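Local coordinates for member of DUF4221 family (PDB 3S9J), which is of unknown function but folds as a six-bladed beta-propeller of the DUF4221 family, with sodium ions bound to it in the crystal, at residues T24-K29 with P348-N353; T298-E303 with E342-N347; M330-V333 with L338-S341; F44-T47 with Y52-V55; I54-I59 with Q63-I68. One frame throughout, in Å; residues are numbered along the deposited sequence. Where two conformers were deposited one is given.

Interaction 1 of 5, residues T24-K29 with P348-N353. With NA (sodium ion), chain C; FMT (formic acid), chain K.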
# COMPACT_ATOMS: atom_id res chain seq x y z
N THR A 24 1.65 -21.16 -6.10
CA THR A 24 1.52 -19.89 -5.38
C THR A 24 2.89 -19.31 -5.15
O THR A 24 3.70 -19.91 -4.46
CB THR A 24 0.81 -20.08 -4.01
OG1 THR A 24 -0.35 -20.91 -4.21
CG2 THR A 24 0.40 -18.67 -3.44
N TYR A 25 3.16 -18.12 -5.69
CA TYR A 25 4.45 -17.47 -5.45
C TYR A 25 4.39 -16.74 -4.13
O TYR A 25 3.32 -16.24 -3.72
CB TYR A 25 4.78 -16.50 -6.58
CG TYR A 25 6.19 -16.00 -6.56
CD1 TYR A 25 7.26 -16.88 -6.66
CD2 TYR A 25 6.46 -14.64 -6.42
CE1 TYR A 25 8.58 -16.40 -6.62
CE2 TYR A 25 7.77 -14.16 -6.42
CZ TYR A 25 8.80 -15.06 -6.54
OH TYR A 25 10.10 -14.64 -6.51
N TYR A 26 5.53 -16.65 -3.45
CA TYR A 26 5.52 -16.14 -2.05
C TYR A 26 5.29 -14.63 -1.95
O TYR A 26 4.96 -14.12 -0.89
CB TYR A 26 6.78 -16.50 -1.27
CG TYR A 26 8.02 -15.74 -1.71
CD1 TYR A 26 8.37 -14.51 -1.16
CD2 TYR A 26 8.80 -16.23 -2.74
CE1 TYR A 26 9.47 -13.79 -1.61
CE2 TYR A 26 9.93 -15.52 -3.18
CZ TYR A 26 10.25 -14.31 -2.59
OH TYR A 26 11.33 -13.63 -3.06
N LEU A 27 5.50 -13.92 -3.05
CA LEU A 27 5.33 -12.47 -3.10
C LEU A 27 4.03 -12.09 -3.76
O LEU A 27 3.72 -12.57 -4.86
CB LEU A 27 6.45 -11.83 -3.93
CG LEU A 27 6.33 -10.31 -4.14
CD1 LEU A 27 6.47 -9.62 -2.80
CD2 LEU A 27 7.41 -9.84 -5.11
N SER A 28 3.28 -11.21 -3.09
CA SER A 28 2.15 -10.52 -3.67
C SER A 28 2.29 -9.03 -3.44
O SER A 28 2.69 -8.62 -2.35
CB SER A 28 0.85 -10.96 -3.01
OG SER A 28 -0.25 -10.19 -3.58
N LYS A 29 1.92 -8.24 -4.45
CA LYS A 29 1.88 -6.78 -4.32
C LYS A 29 0.49 -6.25 -3.99
O LYS A 29 0.31 -5.04 -3.88
CB LYS A 29 2.39 -6.09 -5.59
CG LYS A 29 3.89 -6.37 -5.84
CD LYS A 29 4.42 -5.54 -7.00
CE LYS A 29 5.90 -5.70 -7.22
NZ LYS A 29 6.31 -4.97 -8.51
N PRO A 348 18.08 -15.89 7.35
CA PRO A 348 18.63 -17.26 7.32
C PRO A 348 17.56 -18.36 7.18
O PRO A 348 17.87 -19.44 6.69
CB PRO A 348 19.36 -17.40 8.66
CG PRO A 348 19.56 -16.01 9.17
CD PRO A 348 18.51 -15.14 8.56
N GLN A 349 16.32 -18.08 7.58
CA GLN A 349 15.23 -19.06 7.52
C GLN A 349 14.38 -18.93 6.27
O GLN A 349 13.40 -19.68 6.12
CB GLN A 349 14.33 -18.94 8.74
CG GLN A 349 15.03 -19.21 10.07
CD GLN A 349 15.52 -20.64 10.20
OE1 GLN A 349 14.86 -21.58 9.76
NE2 GLN A 349 16.69 -20.81 10.82
N PHE A 350 14.73 -18.02 5.37
CA PHE A 350 13.98 -17.81 4.13
C PHE A 350 13.75 -19.10 3.37
O PHE A 350 14.68 -19.86 3.11
CB PHE A 350 14.70 -16.85 3.18
CG PHE A 350 13.94 -16.59 1.90
CD1 PHE A 350 12.92 -15.67 1.87
CD2 PHE A 350 14.22 -17.30 0.75
CE1 PHE A 350 12.20 -15.45 0.72
CE2 PHE A 350 13.50 -17.11 -0.41
CZ PHE A 350 12.50 -16.18 -0.44
N ASP A 351 12.50 -19.29 2.95
CA ASP A 351 12.09 -20.41 2.15
C ASP A 351 11.06 -19.91 1.15
O ASP A 351 10.01 -19.42 1.54
CB ASP A 351 11.50 -21.46 3.10
CG ASP A 351 11.04 -22.73 2.42
OD1 ASP A 351 10.85 -22.80 1.19
OD2 ASP A 351 10.85 -23.70 3.19
N GLU A 352 11.36 -20.01 -0.14
CA GLU A 352 10.47 -19.46 -1.14
C GLU A 352 9.11 -20.19 -1.12
O GLU A 352 8.16 -19.67 -1.63
CB GLU A 352 11.09 -19.57 -2.54
CG GLU A 352 11.20 -21.02 -2.99
CD GLU A 352 11.89 -21.19 -4.33
OE1 GLU A 352 11.80 -20.27 -5.18
OE2 GLU A 352 12.50 -22.27 -4.53
N ASN A 353 9.05 -21.37 -0.51
CA ASN A 353 7.75 -22.10 -0.45
C ASN A 353 7.12 -22.10 0.92
O ASN A 353 6.37 -23.01 1.28
CB ASN A 353 7.89 -23.48 -1.05
CG ASN A 353 7.82 -23.44 -2.58
OD1 ASN A 353 6.95 -22.76 -3.17
ND2 ASN A 353 8.75 -24.09 -3.21
NA NA C . 5.62 -21.12 -4.69
C FMT K . 12.70 -11.39 -0.82
O1 FMT K . 13.56 -10.55 -0.41
O2 FMT K . 12.21 -11.38 -1.96
O HOH W 1 7.18 -19.36 -4.17
O HOH W 2 5.53 -20.44 -7.27
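With Tyr26 CG lodged between its backbone N and carbonyl carbon (chi1 71°) and Phe350 CG swung opposite its own backbone N (chi1 -179°), the two rings are carried into a T-shaped, edge-to-face pair. Phe350 supplies the edge: its CZ stands over one face of the tyrosine, toward the rim, 3.6 Å from Tyr26 CZ. The centroids are 5.2 Å apart and the planes meet at 81°. Leu27 CB lies more loosely over the opposite face. The root of the tyrosine is packed as well, Tyr26 CB lying 3.5 Å from Glu352 O, while CB of Glu352 comes up to CD2 of the ring. Both segments are loops of the six-bladed propeller: residues 24-29 lead from strand 8-19 to strand 31-36, and residues 348-353 run into strand 354-364. They meet at the surface around a sodium ion. Thr24 O binds the ion at 2.3 Å and Asn353 OD1 at 2.6 Å, with two waters and Asp21 O as further ligands. One of these waters also donates to Glu352 O and accepts a weak bond from Tyr26 N, which ties the metal shell to the backbone on both sides. An Asx turn, in which Asn353 N donates to Asp351 OD1, shapes the chain just before the metal-binding amide. Tyr26 OH donates at 2.7 Å to O2 of a formic acid molecule, probably from the crystallisation liquor. Replacing Tyr26 with an alanine would probably leave the Phe350 edge without the ring face it rests on.

Interaction 2 of 5, residues T298-E303 with E342-N347. With FMT (formic acid), chain K.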
# COMPACT_ATOMS: atom_id res chain seq x y z
N THR A 298 13.93 -1.90 -2.91
CA THR A 298 14.46 -1.65 -1.57
C THR A 298 15.46 -2.75 -1.21
O THR A 298 15.19 -3.98 -1.36
CB THR A 298 13.34 -1.56 -0.52
OG1 THR A 298 12.41 -0.54 -0.93
CG2 THR A 298 13.93 -1.28 0.89
N PRO A 299 16.66 -2.34 -0.77
CA PRO A 299 17.65 -3.34 -0.43
C PRO A 299 17.21 -4.24 0.71
O PRO A 299 16.53 -3.79 1.64
CB PRO A 299 18.85 -2.48 0.06
CG PRO A 299 18.68 -1.21 -0.62
CD PRO A 299 17.22 -0.97 -0.70
N LYS A 300 17.64 -5.50 0.65
CA LYS A 300 17.24 -6.48 1.65
C LYS A 300 17.79 -6.09 3.01
O LYS A 300 17.26 -6.47 4.04
CB LYS A 300 17.74 -7.87 1.28
CG LYS A 300 17.39 -8.34 -0.13
CD LYS A 300 15.95 -8.18 -0.47
CE LYS A 300 15.69 -8.80 -1.84
NZ LYS A 300 14.30 -8.72 -2.15
N GLY A 301 18.88 -5.31 3.03
CA GLY A 301 19.48 -4.89 4.30
C GLY A 301 18.99 -3.58 4.88
O GLY A 301 19.49 -3.16 5.93
N LYS A 302 18.01 -2.93 4.25
CA LYS A 302 17.57 -1.62 4.72
C LYS A 302 16.84 -1.76 6.06
O LYS A 302 15.95 -2.57 6.20
CB LYS A 302 16.72 -0.88 3.67
CG LYS A 302 16.66 0.64 3.93
CD LYS A 302 15.98 1.37 2.77
CE LYS A 302 16.17 2.89 2.90
NZ LYS A 302 15.35 3.73 1.92
N GLU A 303 17.27 -1.00 7.05
CA GLU A 303 16.60 -1.02 8.34
C GLU A 303 15.35 -0.17 8.30
O GLU A 303 15.20 0.69 7.41
CB GLU A 303 17.55 -0.56 9.42
CG GLU A 303 18.75 -1.49 9.56
CD GLU A 303 19.87 -0.92 10.37
OE1 GLU A 303 20.15 0.31 10.25
OE2 GLU A 303 20.48 -1.72 11.12
N GLU A 342 8.37 -12.29 7.01
CA GLU A 342 9.81 -12.62 7.14
C GLU A 342 10.41 -13.17 5.84
O GLU A 342 11.47 -13.78 5.86
CB GLU A 342 10.05 -13.58 8.32
CG GLU A 342 9.89 -12.85 9.66
CD GLU A 342 10.65 -13.48 10.83
OE1 GLU A 342 11.60 -14.27 10.63
OE2 GLU A 342 10.27 -13.15 11.99
N ASN A 343 9.73 -12.98 4.71
CA ASN A 343 10.21 -13.48 3.42
C ASN A 343 11.22 -12.51 2.77
O ASN A 343 11.07 -12.12 1.64
CB ASN A 343 9.06 -13.75 2.48
CG ASN A 343 8.29 -14.97 2.89
OD1 ASN A 343 7.50 -14.90 3.81
ND2 ASN A 343 8.55 -16.10 2.23
N ASN A 344 12.23 -12.16 3.56
CA ASN A 344 13.42 -11.42 3.09
C ASN A 344 14.46 -12.47 2.69
O ASN A 344 14.77 -13.36 3.47
CB ASN A 344 13.92 -10.56 4.25
CG ASN A 344 15.08 -9.65 3.87
OD1 ASN A 344 16.09 -10.14 3.35
ND2 ASN A 344 14.96 -8.35 4.16
N LEU A 345 14.95 -12.36 1.45
CA LEU A 345 15.90 -13.31 0.89
C LEU A 345 17.15 -13.51 1.77
O LEU A 345 17.78 -14.57 1.72
CB LEU A 345 16.30 -12.81 -0.51
CG LEU A 345 17.11 -13.71 -1.43
CD1 LEU A 345 16.37 -14.99 -1.68
CD2 LEU A 345 17.41 -12.99 -2.74
N GLU A 346 17.50 -12.51 2.58
CA GLU A 346 18.70 -12.60 3.42
C GLU A 346 18.40 -13.12 4.84
O GLU A 346 19.31 -13.34 5.63
CB GLU A 346 19.45 -11.24 3.41
CG GLU A 346 19.83 -10.83 1.97
CD GLU A 346 20.87 -9.72 1.88
OE1 GLU A 346 21.48 -9.40 2.92
OE2 GLU A 346 21.09 -9.17 0.78
N ASN A 347 17.14 -13.36 5.16
CA ASN A 347 16.76 -14.02 6.40
C ASN A 347 17.31 -15.45 6.33
O ASN A 347 17.04 -16.15 5.36
CB ASN A 347 15.24 -14.04 6.53
CG ASN A 347 14.77 -14.53 7.89
OD1 ASN A 347 15.24 -15.55 8.39
ND2 ASN A 347 13.81 -13.81 8.47
C FMT K . 12.70 -11.39 -0.82
O1 FMT K . 13.56 -10.55 -0.41
O2 FMT K . 12.21 -11.38 -1.96
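Asn344 reaches across to Lys300 through its side-chain amide, ND2 donating to Lys300 O at 3.0 Å. The bond is nearly straight (165°), falls on a lone pair in the carbonyl plane, and lies close to the plane of the amide itself. The other end of that amide rests against the lysine chain, with Asn344 OD1 3.5 Å from Lys300 CB. Glu346 crosses the lysine at about a right angle, its CG and OE2 touching the CB and CG methylenes rather than the ammonium group. Lys300 bends at chi2 (-50°), which takes NZ away from the glutamate to a crystallisation-derived formic acid, whose O1 it meets at 2.6 Å; Leu345 N donates to the same oxygen at 2.9 Å. In the next shell, Glu346 N donates to Asn344 OD1 at 2.9 Å, fixing the rotation of the amide, while ND2 has a second acceptor in Tyr326 O. Asn347 ND2 bonds in turn to Glu342 OE1 and to Lys325 O. Type I turns at Pro299-Lys302 and Asn344-Asn347 present the two sides; the second overlaps an Asx turn, which offers the asparagine amide to a loop-to-loop contact between neighbouring propeller blades.

Interaction 3 of 5, residues M330-V333 with L338-S341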
# COMPACT_ATOMS: atom_id res chain seq x y z
N MSE A 330 5.18 -6.65 2.60
CA MSE A 330 4.07 -7.57 2.84
C MSE A 330 3.70 -7.55 4.32
O MSE A 330 4.22 -8.34 5.13
CB MSE A 330 4.40 -8.98 2.39
CG MSE A 330 4.27 -9.19 0.88
SE MSE A 330 4.22 -11.07 0.38
CE MSE A 330 6.05 -11.56 0.88
N SER A 331 2.90 -6.56 4.69
CA SER A 331 2.45 -6.37 6.06
C SER A 331 0.92 -6.25 6.05
O SER A 331 0.34 -5.79 5.06
CB SER A 331 3.08 -5.11 6.68
OG SER A 331 4.47 -5.29 6.86
N PHE A 332 0.29 -6.68 7.14
CA PHE A 332 -1.15 -6.50 7.31
C PHE A 332 -1.53 -6.49 8.77
O PHE A 332 -0.81 -7.01 9.63
CB PHE A 332 -1.95 -7.58 6.58
CG PHE A 332 -1.89 -8.96 7.22
CD1 PHE A 332 -0.90 -9.87 6.84
CD2 PHE A 332 -2.85 -9.38 8.14
CE1 PHE A 332 -0.84 -11.14 7.39
CE2 PHE A 332 -2.79 -10.67 8.71
CZ PHE A 332 -1.78 -11.55 8.33
N VAL A 333 -2.66 -5.87 9.07
CA VAL A 333 -3.18 -5.91 10.45
C VAL A 333 -4.24 -7.00 10.51
O VAL A 333 -5.19 -7.01 9.72
CB VAL A 333 -3.82 -4.58 10.84
CG1 VAL A 333 -4.44 -4.68 12.29
CG2 VAL A 333 -2.79 -3.44 10.76
N LEU A 338 -0.17 -6.61 14.35
CA LEU A 338 0.48 -6.22 13.10
C LEU A 338 1.38 -7.33 12.62
O LEU A 338 2.35 -7.73 13.31
CB LEU A 338 1.30 -4.94 13.31
CG LEU A 338 2.16 -4.44 12.13
CD1 LEU A 338 1.30 -4.10 10.91
CD2 LEU A 338 3.05 -3.27 12.57
N TYR A 339 1.07 -7.84 11.44
CA TYR A 339 1.84 -8.92 10.87
C TYR A 339 2.81 -8.38 9.82
O TYR A 339 2.40 -7.67 8.92
CB TYR A 339 0.94 -9.96 10.23
CG TYR A 339 0.13 -10.78 11.22
CD1 TYR A 339 -1.08 -10.32 11.69
CD2 TYR A 339 0.54 -12.04 11.59
CE1 TYR A 339 -1.86 -11.08 12.57
CE2 TYR A 339 -0.25 -12.83 12.48
CZ TYR A 339 -1.44 -12.32 12.96
OH TYR A 339 -2.24 -13.07 13.81
N ILE A 340 4.08 -8.78 9.95
CA ILE A 340 5.12 -8.36 9.02
C ILE A 340 5.78 -9.61 8.51
O ILE A 340 6.24 -10.47 9.30
CB ILE A 340 6.16 -7.43 9.69
CG1 ILE A 340 5.47 -6.26 10.40
CG2 ILE A 340 7.23 -6.92 8.66
CD1 ILE A 340 6.45 -5.29 11.10
N SER A 341 5.88 -9.71 7.18
CA SER A 341 6.46 -10.91 6.59
C SER A 341 7.93 -11.04 6.90
O SER A 341 8.66 -10.01 7.00
CB SER A 341 6.29 -10.91 5.06
OG SER A 341 6.95 -11.99 4.44
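Phe332 and Tyr339 form the dense part of this hairpin, as a hydrogen-bonded antiparallel pair whose rings lie almost parallel, 7° apart, on one face of the sheet. The rings are displaced so that little of one lies over the other, with centroids 4.7 Å apart. The rim of Phe332 covers the root of the tyrosine, Phe332 CZ being 3.5 Å from Tyr339 CG, and Tyr339 CB makes a CH-pi contact over the phenylalanine face, 3.7 Å from its centroid. Phe332 reaches this place because its CG sits between backbone N and carbonyl carbon (chi1 72°). The backbone bonds here are short: Tyr339 N to Phe332 O spans 2.7 Å and Phe332 N to Tyr339 O 2.9 Å. Ser331 CA also leans on Tyr339 O, as a CA-H...O contact.

The other face is looser across the pair, though still buried. The Val333 and Leu338 side chains cross nearly perpendicularly, and Val333 CG2 comes only to 4.1 Å from Leu338 CD1. Ser331 OG, hydrogen-bonded to Tyr328 O, lies 3.7 Å from Ile340 CG2. At the end of the ladder Ser341 N donates to O of Met330, a selenomethionine in this crystal, where the chain turns a corner. Strand 354-364 flanks this hairpin in its four-stranded blade, and Phe357 meets Phe332 edge-to-face. Strands 266-273 and 278-284 of the neighbouring blade receive Val333 and Leu338 through Met271 and Tyr280.

Interaction 4 of 5, residues F44-T47 with Y52-V55. With NA (sodium ion), chain D.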
# COMPACT_ATOMS: atom_id res chain seq x y z
N PHE A 44 -4.80 -12.68 -1.30
CA PHE A 44 -3.43 -12.64 -1.77
C PHE A 44 -3.44 -12.75 -3.29
O PHE A 44 -3.63 -13.82 -3.84
CB PHE A 44 -2.68 -13.80 -1.13
CG PHE A 44 -1.19 -13.89 -1.44
CD1 PHE A 44 -0.73 -14.56 -2.57
CD2 PHE A 44 -0.26 -13.39 -0.54
CE1 PHE A 44 0.65 -14.71 -2.80
CE2 PHE A 44 1.12 -13.55 -0.78
CZ PHE A 44 1.56 -14.22 -1.91
N GLU A 45 -3.26 -11.61 -3.96
CA GLU A 45 -3.24 -11.61 -5.41
C GLU A 45 -2.00 -12.36 -5.86
O GLU A 45 -0.91 -12.01 -5.48
CB GLU A 45 -3.22 -10.21 -5.98
CG GLU A 45 -3.30 -10.21 -7.50
CD GLU A 45 -3.30 -8.81 -8.05
OE1 GLU A 45 -4.18 -8.03 -7.64
OE2 GLU A 45 -2.43 -8.49 -8.88
N ASN A 46 -2.17 -13.38 -6.67
CA ASN A 46 -1.05 -14.27 -7.06
C ASN A 46 -0.83 -14.12 -8.56
O ASN A 46 -1.15 -15.01 -9.35
CB ASN A 46 -1.46 -15.70 -6.66
CG ASN A 46 -0.41 -16.74 -6.95
OD1 ASN A 46 0.79 -16.52 -6.72
ND2 ASN A 46 -0.85 -17.91 -7.46
N THR A 47 -0.30 -12.95 -8.92
CA THR A 47 -0.12 -12.60 -10.34
C THR A 47 1.35 -12.38 -10.69
O THR A 47 1.67 -11.93 -11.80
CB THR A 47 -0.92 -11.32 -10.69
OG1 THR A 47 -0.60 -10.30 -9.74
CG2 THR A 47 -2.44 -11.63 -10.68
N TYR A 52 -1.34 -16.47 -12.28
CA TYR A 52 -2.43 -15.51 -12.54
C TYR A 52 -3.75 -15.95 -11.92
O TYR A 52 -4.66 -16.44 -12.60
CB TYR A 52 -2.57 -15.32 -14.05
CG TYR A 52 -3.21 -14.01 -14.49
CD1 TYR A 52 -2.54 -12.81 -14.34
CD2 TYR A 52 -4.47 -14.00 -15.08
CE1 TYR A 52 -3.09 -11.62 -14.81
CE2 TYR A 52 -5.04 -12.79 -15.53
CZ TYR A 52 -4.32 -11.62 -15.41
OH TYR A 52 -4.85 -10.44 -15.91
N ASP A 53 -3.85 -15.77 -10.61
CA ASP A 53 -5.05 -16.02 -9.85
C ASP A 53 -5.01 -15.28 -8.52
O ASP A 53 -4.10 -14.50 -8.26
CB ASP A 53 -5.32 -17.53 -9.69
CG ASP A 53 -4.23 -18.30 -8.93
OD1 ASP A 53 -3.55 -17.72 -8.06
OD2 ASP A 53 -4.07 -19.53 -9.23
N ILE A 54 -6.04 -15.49 -7.71
CA ILE A 54 -6.05 -14.96 -6.37
C ILE A 54 -6.15 -16.14 -5.41
O ILE A 54 -7.00 -17.02 -5.58
CB ILE A 54 -7.23 -13.99 -6.15
CG1 ILE A 54 -7.08 -12.75 -7.04
CG2 ILE A 54 -7.36 -13.56 -4.67
CD1 ILE A 54 -8.41 -11.99 -7.21
N VAL A 55 -5.30 -16.13 -4.39
CA VAL A 55 -5.35 -17.12 -3.34
C VAL A 55 -5.89 -16.47 -2.08
O VAL A 55 -5.50 -15.35 -1.73
CB VAL A 55 -3.95 -17.71 -3.09
CG1 VAL A 55 -3.90 -18.59 -1.83
CG2 VAL A 55 -3.48 -18.46 -4.34
NA NA D . -5.32 -17.80 -14.40
O HOH W 3 -6.69 -19.09 -13.00
O HOH W 4 -3.44 -19.24 -14.05
O HOH W 5 -4.25 -17.31 -16.62
O HOH W 6 -6.24 -19.64 -15.88
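Backbone hydrogen bonds come first in joining Phe44 to Val55 and Asn46 to Asp53. Phe44 N donates to Val55 O at 2.8 Å and Val55 N returns a bond to Phe44 O; Asn46 N donates to Asp53 O at 2.7 Å. The reverse bond, Asp53 N to Asn46 O, is longer at 3.1 Å. Glu45 and Ile54 form the non-hydrogen-bonded pair between them.

The polar side-chain link across the strands is between Asn46 and Asp53, which lie side by side and point the same way, amide and carboxylate planes 36° apart. Asn46 ND2 donates to Asp53 OD1 at 2.8 Å, on the syn side but 29° out of the carboxylate plane. The aspartate turns toward it because its CG is placed between backbone N and carbonyl carbon (chi1 62°). Its OD2 has a salt bridge to Arg67, which would probably favour the charged carboxylate, while Asn46 OD1 accepts from Tyr25 N. Within the first strand's end, Thr47 OG1 donates to Glu45 OE2 at 2.7 Å; that oxygen also accepts from Gly83 N, and Glu45 OE1 is hydrogen-bonded to Ser84 OG.

These residues belong to the hairpin of strands 39-46 and 53-58, the two central strands of a four-stranded propeller blade. A classic beta bulge, with Tyr52 and Asp53 both opposite Asn46, ends the ladder beside the turn.

Apolar contacts are fewer. Thr47 CG2 lies 3.8 Å from Tyr52 CD1, and Val55 CG2 rests beside the Asn46 side chain.

As for metal binding, Tyr52 O holds a sodium ion at 2.4 Å, together with four waters and Leu70 O.

Interaction 5 of 5, residues I54-I59 with Q63-I68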
# COMPACT_ATOMS: atom_id res chain seq x y z
N ILE A 54 -6.04 -15.49 -7.71
CA ILE A 54 -6.05 -14.96 -6.37
C ILE A 54 -6.15 -16.14 -5.41
O ILE A 54 -7.00 -17.02 -5.58
CB ILE A 54 -7.23 -13.99 -6.15
CG1 ILE A 54 -7.08 -12.75 -7.04
CG2 ILE A 54 -7.36 -13.56 -4.67
CD1 ILE A 54 -8.41 -11.99 -7.21
N VAL A 55 -5.30 -16.13 -4.39
CA VAL A 55 -5.35 -17.12 -3.34
C VAL A 55 -5.89 -16.47 -2.08
O VAL A 55 -5.50 -15.35 -1.73
CB VAL A 55 -3.95 -17.71 -3.09
CG1 VAL A 55 -3.90 -18.59 -1.83
CG2 VAL A 55 -3.48 -18.46 -4.34
N ILE A 56 -6.78 -17.18 -1.39
CA ILE A 56 -7.26 -16.74 -0.12
C ILE A 56 -6.67 -17.64 0.95
O ILE A 56 -6.84 -18.86 0.89
CB ILE A 56 -8.82 -16.82 -0.05
CG1 ILE A 56 -9.47 -16.06 -1.21
CG2 ILE A 56 -9.32 -16.36 1.36
CD1 ILE A 56 -9.13 -14.56 -1.29
N PHE A 57 -5.94 -17.06 1.90
CA PHE A 57 -5.36 -17.80 2.99
C PHE A 57 -6.23 -17.73 4.25
O PHE A 57 -6.69 -16.67 4.61
CB PHE A 57 -3.98 -17.29 3.37
CG PHE A 57 -2.90 -17.56 2.34
CD1 PHE A 57 -2.34 -18.83 2.20
CD2 PHE A 57 -2.43 -16.56 1.55
CE1 PHE A 57 -1.36 -19.07 1.26
CE2 PHE A 57 -1.42 -16.78 0.65
CZ PHE A 57 -0.86 -18.02 0.50
N ASP A 58 -6.36 -18.87 4.91
CA ASP A 58 -7.07 -19.03 6.20
C ASP A 58 -6.09 -18.80 7.35
O ASP A 58 -5.17 -19.59 7.55
CB ASP A 58 -7.64 -20.43 6.22
CG ASP A 58 -8.43 -20.75 7.49
OD1 ASP A 58 -8.27 -20.06 8.52
OD2 ASP A 58 -9.17 -21.75 7.41
N ILE A 59 -6.25 -17.68 8.05
CA ILE A 59 -5.29 -17.27 9.07
C ILE A 59 -5.29 -18.21 10.27
O ILE A 59 -4.22 -18.69 10.70
CB ILE A 59 -5.51 -15.80 9.47
CG1 ILE A 59 -5.06 -14.86 8.33
CG2 ILE A 59 -4.70 -15.48 10.75
CD1 ILE A 59 -5.60 -13.44 8.43
N GLN A 63 -3.38 -22.13 6.31
CA GLN A 63 -3.42 -22.88 5.07
C GLN A 63 -4.16 -22.09 4.01
O GLN A 63 -4.76 -21.06 4.29
CB GLN A 63 -4.09 -24.26 5.31
CG GLN A 63 -5.54 -24.15 5.57
CD GLN A 63 -6.19 -25.54 5.71
OE1 GLN A 63 -5.71 -26.38 6.43
NE2 GLN A 63 -7.25 -25.77 4.97
N ILE A 64 -4.12 -22.58 2.77
CA ILE A 64 -4.96 -22.05 1.71
C ILE A 64 -6.43 -22.41 1.92
O ILE A 64 -6.77 -23.60 2.11
CB ILE A 64 -4.47 -22.53 0.31
CG1 ILE A 64 -3.07 -21.91 0.05
CG2 ILE A 64 -5.43 -22.12 -0.79
CD1 ILE A 64 -2.40 -22.45 -1.23
N ALA A 65 -7.28 -21.39 1.88
CA ALA A 65 -8.77 -21.56 1.95
C ALA A 65 -9.39 -21.81 0.59
O ALA A 65 -10.30 -22.64 0.47
CB ALA A 65 -9.44 -20.31 2.57
N LYS A 66 -9.02 -21.02 -0.40
CA LYS A 66 -9.52 -21.19 -1.74
C LYS A 66 -8.66 -20.47 -2.76
O LYS A 66 -7.83 -19.65 -2.39
CB LYS A 66 -10.97 -20.77 -1.89
CG LYS A 66 -11.30 -19.36 -1.81
CD LYS A 66 -12.85 -19.17 -1.94
CE LYS A 66 -13.25 -17.73 -1.82
NZ LYS A 66 -14.70 -17.54 -1.42
N ARG A 67 -8.92 -20.80 -4.01
CA ARG A 67 -8.22 -20.22 -5.15
C ARG A 67 -9.27 -19.69 -6.08
O ARG A 67 -10.19 -20.42 -6.49
CB ARG A 67 -7.38 -21.29 -5.83
CG ARG A 67 -6.54 -20.83 -7.00
CD ARG A 67 -5.63 -21.95 -7.47
NE ARG A 67 -4.67 -22.34 -6.44
CZ ARG A 67 -3.50 -21.77 -6.18
NH1 ARG A 67 -3.05 -20.74 -6.90
NH2 ARG A 67 -2.74 -22.25 -5.21
N ILE A 68 -9.16 -18.41 -6.38
CA ILE A 68 -10.08 -17.74 -7.30
C ILE A 68 -9.41 -17.63 -8.65
O ILE A 68 -8.38 -16.97 -8.78
CB ILE A 68 -10.47 -16.37 -6.77
CG1 ILE A 68 -11.07 -16.49 -5.36
CG2 ILE A 68 -11.42 -15.62 -7.77
CD1 ILE A 68 -11.39 -15.13 -4.69
O HOH W 7 -9.35 -23.28 5.00
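Ile64 projects a ridge that runs between Val55 and Phe57: its CG1 presses on the aromatic ring, 3.5 Å from Phe57 CE1, and lies 3.9 Å from Val55 CG1. Val55 CG1 itself sits over the centre of the Phe57 ring, so isoleucine, valine and phenylalanine interlock along the hairpin. Val55 CG2 rests on the flat of the Arg67 guanidinium, 3.5 Å from NH1; that group is held by Asp53 and Thr24. Cut back to an alanine, Ile64 would probably leave a gap beside the Phe57 ring and Val55 CG1 less well covered. Strands 53-58 and 63-69 pair antiparallel as the outer hairpin of a propeller blade, and a classic beta bulge shifts their register. Ala65 and Lys66 both face Ile56, whose O accepts from Ala65 N at 2.8 Å and more weakly from Lys66 N. On the face away from Val55, Ile56 fits among three neighbours: CG2 against the small Ala65 CB, CG1 alongside Lys66 CG at 3.8 Å, and CG1 again near Ile68 CD1. Toward the turn, a water donates to Asp58 OD2 and accepts a weak bond from Gln63 NE2; OD2 also accepts from Asn61 ND2, and OD1 has a salt bridge to Lys39.

Interactions 4 and 5 share Ile54 and Val55 on strand 53-58, an inner strand of one blade; the Asp53 OD2 to Arg67 NH1 salt bridge (2.8 Å) and Phe44 meeting Phe57 join them. Interaction 1 borders both: Tyr25 N lies 3.0 Å from Asn46 OD1, and Thr24 OG1 2.9 Å from Arg67 NH2. The arginine thus reaches the loop binding the first sodium, whereas the second is bound by Tyr52 O of interaction 4, with Leu70 O. Interactions 1 and 2 meet at the same formic acid molecule and directly, Phe350 CD1 lying 3.4 Å from Asn344 O. Interaction 3, nested within both along the chain, touches interaction 1 through Met330 CE, 3.3 Å from Tyr26 O.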